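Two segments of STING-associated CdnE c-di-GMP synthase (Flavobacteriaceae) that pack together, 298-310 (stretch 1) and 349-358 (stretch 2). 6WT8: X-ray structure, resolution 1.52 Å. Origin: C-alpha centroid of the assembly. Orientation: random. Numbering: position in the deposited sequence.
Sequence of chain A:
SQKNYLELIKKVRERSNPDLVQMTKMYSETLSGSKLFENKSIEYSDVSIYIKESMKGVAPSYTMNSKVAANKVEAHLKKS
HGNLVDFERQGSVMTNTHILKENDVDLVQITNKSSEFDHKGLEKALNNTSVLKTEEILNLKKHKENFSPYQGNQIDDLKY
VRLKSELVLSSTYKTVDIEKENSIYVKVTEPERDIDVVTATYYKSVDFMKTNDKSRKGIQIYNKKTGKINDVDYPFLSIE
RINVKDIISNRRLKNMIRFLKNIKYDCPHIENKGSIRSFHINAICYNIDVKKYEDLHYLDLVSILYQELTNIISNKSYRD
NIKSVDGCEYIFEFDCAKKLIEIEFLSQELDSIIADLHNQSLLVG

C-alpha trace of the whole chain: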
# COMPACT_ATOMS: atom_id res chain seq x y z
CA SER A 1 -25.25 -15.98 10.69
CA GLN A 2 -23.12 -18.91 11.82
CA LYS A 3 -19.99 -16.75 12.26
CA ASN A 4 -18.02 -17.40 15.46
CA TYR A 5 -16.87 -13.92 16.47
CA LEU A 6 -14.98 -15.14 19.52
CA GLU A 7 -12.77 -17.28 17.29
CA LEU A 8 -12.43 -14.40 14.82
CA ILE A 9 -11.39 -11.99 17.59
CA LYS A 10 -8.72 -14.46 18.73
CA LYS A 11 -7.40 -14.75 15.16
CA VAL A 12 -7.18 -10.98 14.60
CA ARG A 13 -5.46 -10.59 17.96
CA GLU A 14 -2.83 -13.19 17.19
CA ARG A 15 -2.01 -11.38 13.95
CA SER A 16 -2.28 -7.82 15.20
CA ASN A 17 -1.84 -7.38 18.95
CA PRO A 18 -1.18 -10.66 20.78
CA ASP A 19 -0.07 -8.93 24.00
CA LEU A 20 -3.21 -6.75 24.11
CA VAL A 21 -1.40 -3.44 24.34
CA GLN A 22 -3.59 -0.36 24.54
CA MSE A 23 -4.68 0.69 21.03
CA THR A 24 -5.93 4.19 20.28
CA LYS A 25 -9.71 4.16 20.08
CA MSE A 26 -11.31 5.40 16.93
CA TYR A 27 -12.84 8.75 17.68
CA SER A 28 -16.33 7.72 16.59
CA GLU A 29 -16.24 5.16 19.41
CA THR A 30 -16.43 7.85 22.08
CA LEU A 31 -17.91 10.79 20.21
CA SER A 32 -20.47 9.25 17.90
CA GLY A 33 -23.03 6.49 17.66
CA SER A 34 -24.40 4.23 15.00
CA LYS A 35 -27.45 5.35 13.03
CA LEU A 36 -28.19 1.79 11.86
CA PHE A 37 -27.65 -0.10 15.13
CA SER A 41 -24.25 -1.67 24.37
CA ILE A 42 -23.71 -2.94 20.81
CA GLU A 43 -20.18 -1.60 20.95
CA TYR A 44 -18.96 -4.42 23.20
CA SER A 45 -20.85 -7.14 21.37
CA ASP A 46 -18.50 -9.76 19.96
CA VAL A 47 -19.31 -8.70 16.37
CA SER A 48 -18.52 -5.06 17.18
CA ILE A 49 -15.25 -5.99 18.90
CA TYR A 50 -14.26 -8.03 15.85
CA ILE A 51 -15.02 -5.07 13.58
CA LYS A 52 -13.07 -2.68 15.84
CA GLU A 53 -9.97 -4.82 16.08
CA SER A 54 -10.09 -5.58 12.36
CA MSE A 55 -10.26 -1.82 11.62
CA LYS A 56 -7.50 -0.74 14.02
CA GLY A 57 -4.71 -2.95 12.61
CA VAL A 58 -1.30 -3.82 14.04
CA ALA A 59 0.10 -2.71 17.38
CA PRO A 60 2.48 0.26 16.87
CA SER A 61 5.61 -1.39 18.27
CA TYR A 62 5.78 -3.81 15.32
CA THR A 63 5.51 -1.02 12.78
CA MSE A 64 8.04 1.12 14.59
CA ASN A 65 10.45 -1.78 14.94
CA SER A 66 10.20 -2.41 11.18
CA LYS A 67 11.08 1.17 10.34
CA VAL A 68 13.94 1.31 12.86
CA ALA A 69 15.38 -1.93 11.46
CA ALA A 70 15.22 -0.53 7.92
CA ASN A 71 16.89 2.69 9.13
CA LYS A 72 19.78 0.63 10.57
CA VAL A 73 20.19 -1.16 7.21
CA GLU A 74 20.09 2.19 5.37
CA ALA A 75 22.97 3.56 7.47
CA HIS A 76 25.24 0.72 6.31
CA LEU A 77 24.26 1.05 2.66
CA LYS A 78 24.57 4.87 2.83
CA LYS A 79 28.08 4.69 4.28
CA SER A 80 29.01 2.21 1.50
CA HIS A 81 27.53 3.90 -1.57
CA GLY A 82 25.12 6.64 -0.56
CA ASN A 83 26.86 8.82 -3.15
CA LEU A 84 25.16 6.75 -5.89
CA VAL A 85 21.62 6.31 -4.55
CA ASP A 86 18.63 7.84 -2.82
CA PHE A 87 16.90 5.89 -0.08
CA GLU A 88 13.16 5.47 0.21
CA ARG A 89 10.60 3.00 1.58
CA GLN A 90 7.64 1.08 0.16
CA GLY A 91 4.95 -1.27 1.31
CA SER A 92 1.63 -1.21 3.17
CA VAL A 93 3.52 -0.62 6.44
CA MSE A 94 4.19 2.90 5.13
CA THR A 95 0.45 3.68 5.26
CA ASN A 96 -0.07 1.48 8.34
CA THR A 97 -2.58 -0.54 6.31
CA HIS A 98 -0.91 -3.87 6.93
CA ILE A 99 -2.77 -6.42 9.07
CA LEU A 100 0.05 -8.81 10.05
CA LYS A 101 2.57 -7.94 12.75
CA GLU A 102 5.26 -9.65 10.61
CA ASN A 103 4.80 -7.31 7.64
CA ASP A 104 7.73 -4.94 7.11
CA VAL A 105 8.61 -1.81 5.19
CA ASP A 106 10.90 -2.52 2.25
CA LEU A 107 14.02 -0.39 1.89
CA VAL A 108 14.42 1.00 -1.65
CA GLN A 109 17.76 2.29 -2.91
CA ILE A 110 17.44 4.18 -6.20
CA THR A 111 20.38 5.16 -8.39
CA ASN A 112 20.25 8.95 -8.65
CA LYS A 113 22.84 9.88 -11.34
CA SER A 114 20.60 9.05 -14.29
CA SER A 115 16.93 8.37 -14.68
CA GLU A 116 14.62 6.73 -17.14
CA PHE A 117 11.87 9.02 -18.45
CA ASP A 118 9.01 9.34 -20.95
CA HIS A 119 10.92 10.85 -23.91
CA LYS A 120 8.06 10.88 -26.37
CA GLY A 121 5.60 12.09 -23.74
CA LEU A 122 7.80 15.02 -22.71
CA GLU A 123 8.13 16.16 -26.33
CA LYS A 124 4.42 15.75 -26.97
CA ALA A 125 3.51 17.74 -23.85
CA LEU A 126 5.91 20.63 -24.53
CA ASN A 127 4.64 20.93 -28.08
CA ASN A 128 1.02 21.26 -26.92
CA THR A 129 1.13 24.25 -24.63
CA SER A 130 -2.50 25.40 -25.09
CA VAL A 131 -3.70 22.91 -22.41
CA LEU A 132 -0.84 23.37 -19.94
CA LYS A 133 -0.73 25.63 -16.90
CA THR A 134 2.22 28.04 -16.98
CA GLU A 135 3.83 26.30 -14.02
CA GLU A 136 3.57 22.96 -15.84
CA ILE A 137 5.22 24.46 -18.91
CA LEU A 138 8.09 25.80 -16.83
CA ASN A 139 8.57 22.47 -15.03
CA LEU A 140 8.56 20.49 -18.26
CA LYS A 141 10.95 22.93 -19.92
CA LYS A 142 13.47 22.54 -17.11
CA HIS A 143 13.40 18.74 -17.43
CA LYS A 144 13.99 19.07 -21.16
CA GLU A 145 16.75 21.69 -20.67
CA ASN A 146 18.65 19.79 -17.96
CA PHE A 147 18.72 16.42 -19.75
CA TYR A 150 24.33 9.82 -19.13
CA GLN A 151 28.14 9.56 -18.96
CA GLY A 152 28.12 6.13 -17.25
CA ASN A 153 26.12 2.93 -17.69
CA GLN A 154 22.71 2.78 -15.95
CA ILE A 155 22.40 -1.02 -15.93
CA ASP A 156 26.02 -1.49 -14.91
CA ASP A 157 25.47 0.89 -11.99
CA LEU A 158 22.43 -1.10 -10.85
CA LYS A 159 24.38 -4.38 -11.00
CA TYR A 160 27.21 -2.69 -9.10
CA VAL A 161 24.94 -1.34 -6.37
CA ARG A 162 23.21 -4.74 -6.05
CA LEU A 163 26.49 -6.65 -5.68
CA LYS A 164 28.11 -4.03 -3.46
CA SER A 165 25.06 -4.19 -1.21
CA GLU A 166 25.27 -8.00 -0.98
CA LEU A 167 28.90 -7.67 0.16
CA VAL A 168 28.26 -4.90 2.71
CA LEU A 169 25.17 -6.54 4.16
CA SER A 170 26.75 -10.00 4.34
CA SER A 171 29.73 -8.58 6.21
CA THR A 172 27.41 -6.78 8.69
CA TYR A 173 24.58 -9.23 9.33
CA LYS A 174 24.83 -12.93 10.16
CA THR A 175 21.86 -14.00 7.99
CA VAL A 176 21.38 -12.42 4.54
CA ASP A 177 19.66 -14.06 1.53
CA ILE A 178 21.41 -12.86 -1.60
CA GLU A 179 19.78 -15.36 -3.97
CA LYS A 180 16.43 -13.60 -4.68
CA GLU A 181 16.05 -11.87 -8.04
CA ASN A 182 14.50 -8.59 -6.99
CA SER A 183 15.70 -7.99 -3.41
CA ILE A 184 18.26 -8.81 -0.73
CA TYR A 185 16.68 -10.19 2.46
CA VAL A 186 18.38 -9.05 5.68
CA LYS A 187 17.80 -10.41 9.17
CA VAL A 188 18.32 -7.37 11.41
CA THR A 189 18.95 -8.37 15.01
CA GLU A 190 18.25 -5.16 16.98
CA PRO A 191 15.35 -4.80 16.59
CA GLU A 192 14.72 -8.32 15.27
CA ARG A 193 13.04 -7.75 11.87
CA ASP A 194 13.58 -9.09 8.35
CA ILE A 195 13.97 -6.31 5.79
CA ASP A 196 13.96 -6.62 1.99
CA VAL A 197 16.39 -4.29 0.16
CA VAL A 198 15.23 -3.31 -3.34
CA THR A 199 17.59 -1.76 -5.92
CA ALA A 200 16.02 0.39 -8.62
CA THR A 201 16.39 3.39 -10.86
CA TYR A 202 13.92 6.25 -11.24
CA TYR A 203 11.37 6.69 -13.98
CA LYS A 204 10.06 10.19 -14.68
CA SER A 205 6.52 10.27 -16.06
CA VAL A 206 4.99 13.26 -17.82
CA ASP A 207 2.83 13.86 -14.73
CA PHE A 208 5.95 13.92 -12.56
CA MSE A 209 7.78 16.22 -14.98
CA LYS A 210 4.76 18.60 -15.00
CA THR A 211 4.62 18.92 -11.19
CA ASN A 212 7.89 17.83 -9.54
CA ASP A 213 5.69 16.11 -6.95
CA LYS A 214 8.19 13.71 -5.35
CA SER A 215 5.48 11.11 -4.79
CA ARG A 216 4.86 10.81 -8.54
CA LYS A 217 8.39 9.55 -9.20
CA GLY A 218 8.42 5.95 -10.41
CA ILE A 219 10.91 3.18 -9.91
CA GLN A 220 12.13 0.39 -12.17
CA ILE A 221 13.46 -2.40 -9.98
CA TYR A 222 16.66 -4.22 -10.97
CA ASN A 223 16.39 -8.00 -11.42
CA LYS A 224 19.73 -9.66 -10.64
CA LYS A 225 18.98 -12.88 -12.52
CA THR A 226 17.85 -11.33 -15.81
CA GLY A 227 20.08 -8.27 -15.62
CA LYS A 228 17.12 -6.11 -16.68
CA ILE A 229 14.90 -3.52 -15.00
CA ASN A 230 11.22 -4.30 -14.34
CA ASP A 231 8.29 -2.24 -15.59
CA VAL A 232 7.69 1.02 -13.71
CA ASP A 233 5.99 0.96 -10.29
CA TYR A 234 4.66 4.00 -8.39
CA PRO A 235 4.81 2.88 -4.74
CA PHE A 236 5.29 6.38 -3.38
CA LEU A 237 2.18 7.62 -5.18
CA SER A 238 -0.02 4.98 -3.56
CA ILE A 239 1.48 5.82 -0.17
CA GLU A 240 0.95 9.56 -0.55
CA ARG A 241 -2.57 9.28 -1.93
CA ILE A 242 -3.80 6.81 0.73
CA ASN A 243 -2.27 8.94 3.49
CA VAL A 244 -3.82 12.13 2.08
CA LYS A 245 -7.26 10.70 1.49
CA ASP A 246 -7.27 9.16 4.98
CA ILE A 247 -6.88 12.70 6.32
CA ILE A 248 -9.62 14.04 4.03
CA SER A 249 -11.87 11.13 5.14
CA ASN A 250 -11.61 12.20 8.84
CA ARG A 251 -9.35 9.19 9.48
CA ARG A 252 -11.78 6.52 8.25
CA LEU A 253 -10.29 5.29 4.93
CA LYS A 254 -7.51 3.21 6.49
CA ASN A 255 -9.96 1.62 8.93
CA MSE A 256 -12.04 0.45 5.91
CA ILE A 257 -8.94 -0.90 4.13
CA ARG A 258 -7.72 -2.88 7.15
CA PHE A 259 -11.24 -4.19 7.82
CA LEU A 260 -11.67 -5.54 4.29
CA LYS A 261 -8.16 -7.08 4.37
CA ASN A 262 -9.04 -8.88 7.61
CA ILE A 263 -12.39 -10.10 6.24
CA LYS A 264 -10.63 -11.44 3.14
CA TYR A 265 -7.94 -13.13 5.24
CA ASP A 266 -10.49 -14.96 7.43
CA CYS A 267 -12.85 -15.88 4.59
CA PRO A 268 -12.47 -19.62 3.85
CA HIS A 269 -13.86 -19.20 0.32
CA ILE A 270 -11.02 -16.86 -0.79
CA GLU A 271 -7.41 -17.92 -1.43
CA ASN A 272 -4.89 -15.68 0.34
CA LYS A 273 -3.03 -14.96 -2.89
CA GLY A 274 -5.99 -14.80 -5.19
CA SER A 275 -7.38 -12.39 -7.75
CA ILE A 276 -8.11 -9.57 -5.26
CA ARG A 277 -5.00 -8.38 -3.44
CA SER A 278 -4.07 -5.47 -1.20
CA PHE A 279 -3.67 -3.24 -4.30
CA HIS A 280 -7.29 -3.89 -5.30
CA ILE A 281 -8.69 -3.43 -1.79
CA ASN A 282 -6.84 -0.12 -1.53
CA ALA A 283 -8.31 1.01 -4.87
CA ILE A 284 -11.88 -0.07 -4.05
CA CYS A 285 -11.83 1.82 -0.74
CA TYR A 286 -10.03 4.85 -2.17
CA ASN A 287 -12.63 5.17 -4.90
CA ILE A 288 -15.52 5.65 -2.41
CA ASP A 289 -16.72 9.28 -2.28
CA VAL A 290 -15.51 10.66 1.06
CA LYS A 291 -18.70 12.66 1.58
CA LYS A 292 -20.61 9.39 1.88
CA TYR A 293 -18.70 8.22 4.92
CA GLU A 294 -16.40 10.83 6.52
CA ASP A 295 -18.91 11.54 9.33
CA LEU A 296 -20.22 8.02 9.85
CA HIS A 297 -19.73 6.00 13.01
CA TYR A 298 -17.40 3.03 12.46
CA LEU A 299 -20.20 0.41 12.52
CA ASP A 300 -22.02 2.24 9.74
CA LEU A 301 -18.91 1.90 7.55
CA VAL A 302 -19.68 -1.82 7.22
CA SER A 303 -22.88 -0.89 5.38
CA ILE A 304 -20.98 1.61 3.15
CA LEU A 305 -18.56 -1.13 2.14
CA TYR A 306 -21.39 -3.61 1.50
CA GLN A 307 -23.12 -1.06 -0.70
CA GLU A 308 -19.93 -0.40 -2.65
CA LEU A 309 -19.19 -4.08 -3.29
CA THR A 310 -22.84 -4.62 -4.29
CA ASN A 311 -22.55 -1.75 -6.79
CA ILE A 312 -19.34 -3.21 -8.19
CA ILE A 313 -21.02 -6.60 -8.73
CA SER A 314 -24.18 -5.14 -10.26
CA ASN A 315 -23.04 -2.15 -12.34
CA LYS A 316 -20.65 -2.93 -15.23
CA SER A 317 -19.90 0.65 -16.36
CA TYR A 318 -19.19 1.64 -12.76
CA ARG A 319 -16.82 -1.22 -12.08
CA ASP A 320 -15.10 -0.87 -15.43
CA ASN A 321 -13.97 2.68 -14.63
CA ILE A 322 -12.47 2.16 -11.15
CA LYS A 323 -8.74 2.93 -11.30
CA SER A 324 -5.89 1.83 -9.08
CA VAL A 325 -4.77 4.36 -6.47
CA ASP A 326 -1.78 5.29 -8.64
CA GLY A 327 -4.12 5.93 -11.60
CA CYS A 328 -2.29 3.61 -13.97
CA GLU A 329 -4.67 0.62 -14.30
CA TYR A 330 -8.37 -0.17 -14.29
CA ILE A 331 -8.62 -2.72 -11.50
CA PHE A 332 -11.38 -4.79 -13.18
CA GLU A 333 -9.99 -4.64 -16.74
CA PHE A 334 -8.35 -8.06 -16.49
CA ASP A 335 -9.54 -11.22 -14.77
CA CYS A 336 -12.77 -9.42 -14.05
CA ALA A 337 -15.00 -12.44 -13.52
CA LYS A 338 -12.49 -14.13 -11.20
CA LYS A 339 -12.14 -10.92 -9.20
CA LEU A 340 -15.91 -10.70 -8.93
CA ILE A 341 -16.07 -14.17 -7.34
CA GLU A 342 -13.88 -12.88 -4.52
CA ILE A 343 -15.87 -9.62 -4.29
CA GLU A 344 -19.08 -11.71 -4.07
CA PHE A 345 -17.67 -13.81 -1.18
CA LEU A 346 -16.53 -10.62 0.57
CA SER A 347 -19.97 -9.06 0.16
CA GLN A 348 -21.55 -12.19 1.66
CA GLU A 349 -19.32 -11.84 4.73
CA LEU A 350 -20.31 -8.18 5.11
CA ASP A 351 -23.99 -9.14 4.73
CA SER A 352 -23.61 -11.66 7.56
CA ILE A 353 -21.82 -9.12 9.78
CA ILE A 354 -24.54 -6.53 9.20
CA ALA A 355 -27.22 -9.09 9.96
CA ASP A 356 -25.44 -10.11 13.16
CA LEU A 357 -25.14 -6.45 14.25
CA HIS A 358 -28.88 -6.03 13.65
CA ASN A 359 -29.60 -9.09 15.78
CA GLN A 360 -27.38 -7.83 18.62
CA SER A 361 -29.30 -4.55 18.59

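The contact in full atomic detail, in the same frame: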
# COMPACT_ATOMS: atom_id res chain seq x y z
N TYR A 298 -18.14 4.15 13.08
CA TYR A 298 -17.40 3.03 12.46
C TYR A 298 -18.29 1.84 12.09
O TYR A 298 -18.04 1.21 11.06
CB TYR A 298 -16.23 2.58 13.36
CG TYR A 298 -16.62 1.78 14.59
CD1 TYR A 298 -17.05 2.41 15.78
CD2 TYR A 298 -16.65 0.39 14.55
CE1 TYR A 298 -17.46 1.66 16.88
CE2 TYR A 298 -17.07 -0.36 15.65
CZ TYR A 298 -17.46 0.26 16.80
OH TYR A 298 -17.89 -0.48 17.90
N LEU A 299 -19.35 1.55 12.87
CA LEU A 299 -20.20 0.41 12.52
C LEU A 299 -20.94 0.68 11.22
O LEU A 299 -21.21 -0.25 10.46
CB LEU A 299 -21.21 0.09 13.64
CG LEU A 299 -20.57 -0.49 14.94
CD1 LEU A 299 -21.61 -0.60 15.99
CD2 LEU A 299 -19.95 -1.87 14.70
N ASP A 300 -21.30 1.94 10.96
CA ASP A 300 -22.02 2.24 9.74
C ASP A 300 -21.12 2.14 8.52
O ASP A 300 -21.65 2.04 7.40
CB ASP A 300 -22.65 3.64 9.83
CG ASP A 300 -23.78 3.71 10.88
OD1 ASP A 300 -24.28 2.66 11.32
OD2 ASP A 300 -24.19 4.82 11.30
N LEU A 301 -19.79 2.12 8.69
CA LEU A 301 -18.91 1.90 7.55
C LEU A 301 -19.07 0.52 6.96
O LEU A 301 -18.72 0.31 5.78
CB LEU A 301 -17.44 2.09 7.93
CG LEU A 301 -17.11 3.49 8.43
CD1 LEU A 301 -15.64 3.55 8.91
CD2 LEU A 301 -17.36 4.56 7.37
N VAL A 302 -19.52 -0.47 7.76
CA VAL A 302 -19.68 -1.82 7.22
C VAL A 302 -20.73 -1.79 6.14
O VAL A 302 -20.57 -2.42 5.09
CB VAL A 302 -20.03 -2.82 8.32
CG1 VAL A 302 -20.12 -4.26 7.75
CG2 VAL A 302 -18.98 -2.76 9.42
N SER A 303 -21.84 -1.07 6.38
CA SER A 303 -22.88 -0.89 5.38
C SER A 303 -22.37 -0.14 4.13
O SER A 303 -22.72 -0.50 3.01
CB SER A 303 -24.02 -0.13 6.01
OG SER A 303 -25.06 0.11 5.06
N ILE A 304 -21.55 0.90 4.31
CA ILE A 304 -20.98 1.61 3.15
C ILE A 304 -20.20 0.65 2.26
O ILE A 304 -20.32 0.65 1.03
CB ILE A 304 -20.07 2.76 3.62
CG1 ILE A 304 -20.89 3.87 4.20
CG2 ILE A 304 -19.14 3.30 2.48
CD1 ILE A 304 -21.81 4.58 3.25
N LEU A 305 -19.36 -0.16 2.89
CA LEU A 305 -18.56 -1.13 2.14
C LEU A 305 -19.45 -2.16 1.45
O LEU A 305 -19.20 -2.51 0.27
CB LEU A 305 -17.58 -1.80 3.08
CG LEU A 305 -16.42 -0.89 3.50
CD1 LEU A 305 -15.63 -1.61 4.62
CD2 LEU A 305 -15.47 -0.66 2.30
N TYR A 306 -20.47 -2.67 2.14
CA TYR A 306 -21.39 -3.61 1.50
C TYR A 306 -22.05 -2.99 0.30
O TYR A 306 -22.14 -3.62 -0.76
CB TYR A 306 -22.43 -4.10 2.50
CG TYR A 306 -23.45 -5.00 1.87
CD1 TYR A 306 -23.17 -6.30 1.58
CD2 TYR A 306 -24.75 -4.57 1.66
CE1 TYR A 306 -24.07 -7.15 1.00
CE2 TYR A 306 -25.68 -5.42 1.06
CZ TYR A 306 -25.32 -6.71 0.74
OH TYR A 306 -26.23 -7.58 0.19
N GLN A 307 -22.51 -1.74 0.43
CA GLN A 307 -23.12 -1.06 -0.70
C GLN A 307 -22.13 -0.92 -1.86
O GLN A 307 -22.47 -1.14 -3.01
CB GLN A 307 -23.68 0.30 -0.27
CG GLN A 307 -24.82 0.23 0.71
CD GLN A 307 -25.07 1.64 1.31
OE1 GLN A 307 -25.22 2.62 0.58
NE2 GLN A 307 -25.05 1.75 2.64
N GLU A 308 -20.89 -0.56 -1.57
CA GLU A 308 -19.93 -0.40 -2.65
C GLU A 308 -19.65 -1.72 -3.36
O GLU A 308 -19.62 -1.76 -4.61
CB GLU A 308 -18.64 0.17 -2.09
CG GLU A 308 -17.53 0.30 -3.12
CD GLU A 308 -17.85 1.35 -4.20
OE1 GLU A 308 -18.77 2.16 -4.03
OE2 GLU A 308 -17.11 1.35 -5.21
N LEU A 309 -19.42 -2.80 -2.60
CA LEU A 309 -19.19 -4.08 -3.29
C LEU A 309 -20.41 -4.52 -4.08
O LEU A 309 -20.25 -5.01 -5.21
CB LEU A 309 -18.80 -5.17 -2.30
CG LEU A 309 -17.54 -4.88 -1.49
CD1 LEU A 309 -17.15 -6.12 -0.72
CD2 LEU A 309 -16.38 -4.45 -2.31
N THR A 310 -21.62 -4.31 -3.54
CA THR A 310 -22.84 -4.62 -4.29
C THR A 310 -22.92 -3.85 -5.60
O THR A 310 -23.29 -4.42 -6.64
CB THR A 310 -24.04 -4.31 -3.36
OG1 THR A 310 -23.95 -5.26 -2.30
CG2 THR A 310 -25.34 -4.46 -4.14
N GLU A 349 -19.78 -11.99 3.36
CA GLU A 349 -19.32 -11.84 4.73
C GLU A 349 -19.84 -10.55 5.32
O GLU A 349 -20.30 -10.54 6.47
CB GLU A 349 -17.77 -11.82 4.82
CG GLU A 349 -17.09 -13.11 4.32
CD GLU A 349 -17.39 -14.30 5.21
OE1 GLU A 349 -17.91 -14.11 6.34
OE2 GLU A 349 -17.18 -15.44 4.76
N LEU A 350 -19.77 -9.44 4.56
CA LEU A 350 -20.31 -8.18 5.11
C LEU A 350 -21.81 -8.28 5.37
O LEU A 350 -22.31 -7.72 6.36
CB LEU A 350 -20.03 -7.01 4.15
CG LEU A 350 -18.57 -6.75 3.90
CD1 LEU A 350 -18.42 -5.76 2.76
CD2 LEU A 350 -17.99 -6.13 5.15
N ASP A 351 -22.56 -8.98 4.48
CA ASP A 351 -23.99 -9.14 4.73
C ASP A 351 -24.22 -9.86 6.05
O ASP A 351 -25.10 -9.48 6.84
CB ASP A 351 -24.57 -9.94 3.57
CG ASP A 351 -26.08 -10.02 3.56
OD1 ASP A 351 -26.75 -9.06 3.99
OD2 ASP A 351 -26.60 -11.03 3.05
N SER A 352 -23.47 -10.94 6.29
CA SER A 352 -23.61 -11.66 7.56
C SER A 352 -23.29 -10.78 8.76
O SER A 352 -23.95 -10.86 9.79
CB SER A 352 -22.66 -12.84 7.59
OG SER A 352 -23.13 -13.81 6.67
N ILE A 353 -22.21 -10.01 8.67
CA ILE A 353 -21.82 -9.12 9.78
C ILE A 353 -22.93 -8.12 10.06
O ILE A 353 -23.26 -7.85 11.22
CB ILE A 353 -20.50 -8.41 9.45
CG1 ILE A 353 -19.38 -9.46 9.43
CG2 ILE A 353 -20.21 -7.29 10.44
CD1 ILE A 353 -17.99 -8.96 8.91
N ILE A 354 -23.50 -7.53 9.01
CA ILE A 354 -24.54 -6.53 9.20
C ILE A 354 -25.76 -7.18 9.82
O ILE A 354 -26.38 -6.63 10.74
CB ILE A 354 -24.88 -5.88 7.85
CG1 ILE A 354 -23.75 -4.92 7.40
CG2 ILE A 354 -26.21 -5.09 7.96
CD1 ILE A 354 -23.76 -4.58 5.91
N ALA A 355 -26.09 -8.39 9.37
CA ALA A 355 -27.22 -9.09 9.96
C ALA A 355 -26.97 -9.39 11.43
O ALA A 355 -27.89 -9.29 12.26
CB ALA A 355 -27.53 -10.37 9.19
N ASP A 356 -25.75 -9.79 11.78
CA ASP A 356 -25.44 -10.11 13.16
C ASP A 356 -25.45 -8.86 14.05
O ASP A 356 -25.85 -8.93 15.22
CB ASP A 356 -24.10 -10.83 13.24
CG ASP A 356 -24.15 -12.22 12.64
OD1 ASP A 356 -25.26 -12.85 12.65
OD2 ASP A 356 -23.11 -12.73 12.18
N LEU A 357 -24.99 -7.72 13.51
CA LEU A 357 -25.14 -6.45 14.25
C LEU A 357 -26.61 -6.13 14.49
O LEU A 357 -26.99 -5.71 15.60
CB LEU A 357 -24.50 -5.32 13.48
CG LEU A 357 -22.98 -5.28 13.53
CD1 LEU A 357 -22.46 -4.40 12.40
CD2 LEU A 357 -22.47 -4.85 14.95
N HIS A 358 -27.44 -6.27 13.46
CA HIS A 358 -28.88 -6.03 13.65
C HIS A 358 -29.45 -6.93 14.74
O HIS A 358 -30.25 -6.47 15.58
CB HIS A 358 -29.65 -6.25 12.35
CG HIS A 358 -29.63 -5.09 11.42
ND1 HIS A 358 -29.95 -3.81 11.81
CD2 HIS A 358 -29.34 -5.01 10.09
CE1 HIS A 358 -29.84 -2.99 10.78
NE2 HIS A 358 -29.47 -3.70 9.72

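How do the two helices meet? They run in roughly opposite directions, their N-to-C axes 147° apart and 9.5 Å from each other at closest approach. The backbones come nearest where Y306 CA lies 5.9 Å from L350 CA. No hydrogen bond crosses, so apolar packing joins the stretches, burying 475 Å² in all.

What forms the center of that packing? L350 sits as a knob among V302, L305, Y306 and L309. Its branched end spans the hole: L350 CD2 lies 3.8 Å from V302 CG1, and L350 CD1 lies 3.7 Å from L309 CD1. V302, pointing toward the partner helix, also brings CG1 to 3.7 Å from I354 CG1. Farther along, L299 CD2 meets L357 CD2 at 3.9 Å; the CA-to-CB bond of L299 points sideways, but its m,t rotamer carries the end nearer.

How does a tyrosine fit beside these aliphatic groups? With chi1 in t, Y306 reaches across the partner helix, and I354, D351 and L350 approach its ring obliquely, with Y306 CE1 3.8 Å from D351 CB. Y306 CB packs 3.7 Å from I354 CD1. D351 thus contributes a methylene while its carboxylate can stay in solvent.

Where do the polar groups go? S303 and Q307 point away from the contact and pair within their own helix, Q307 NE2 donating to S303 OG at 2.9 Å.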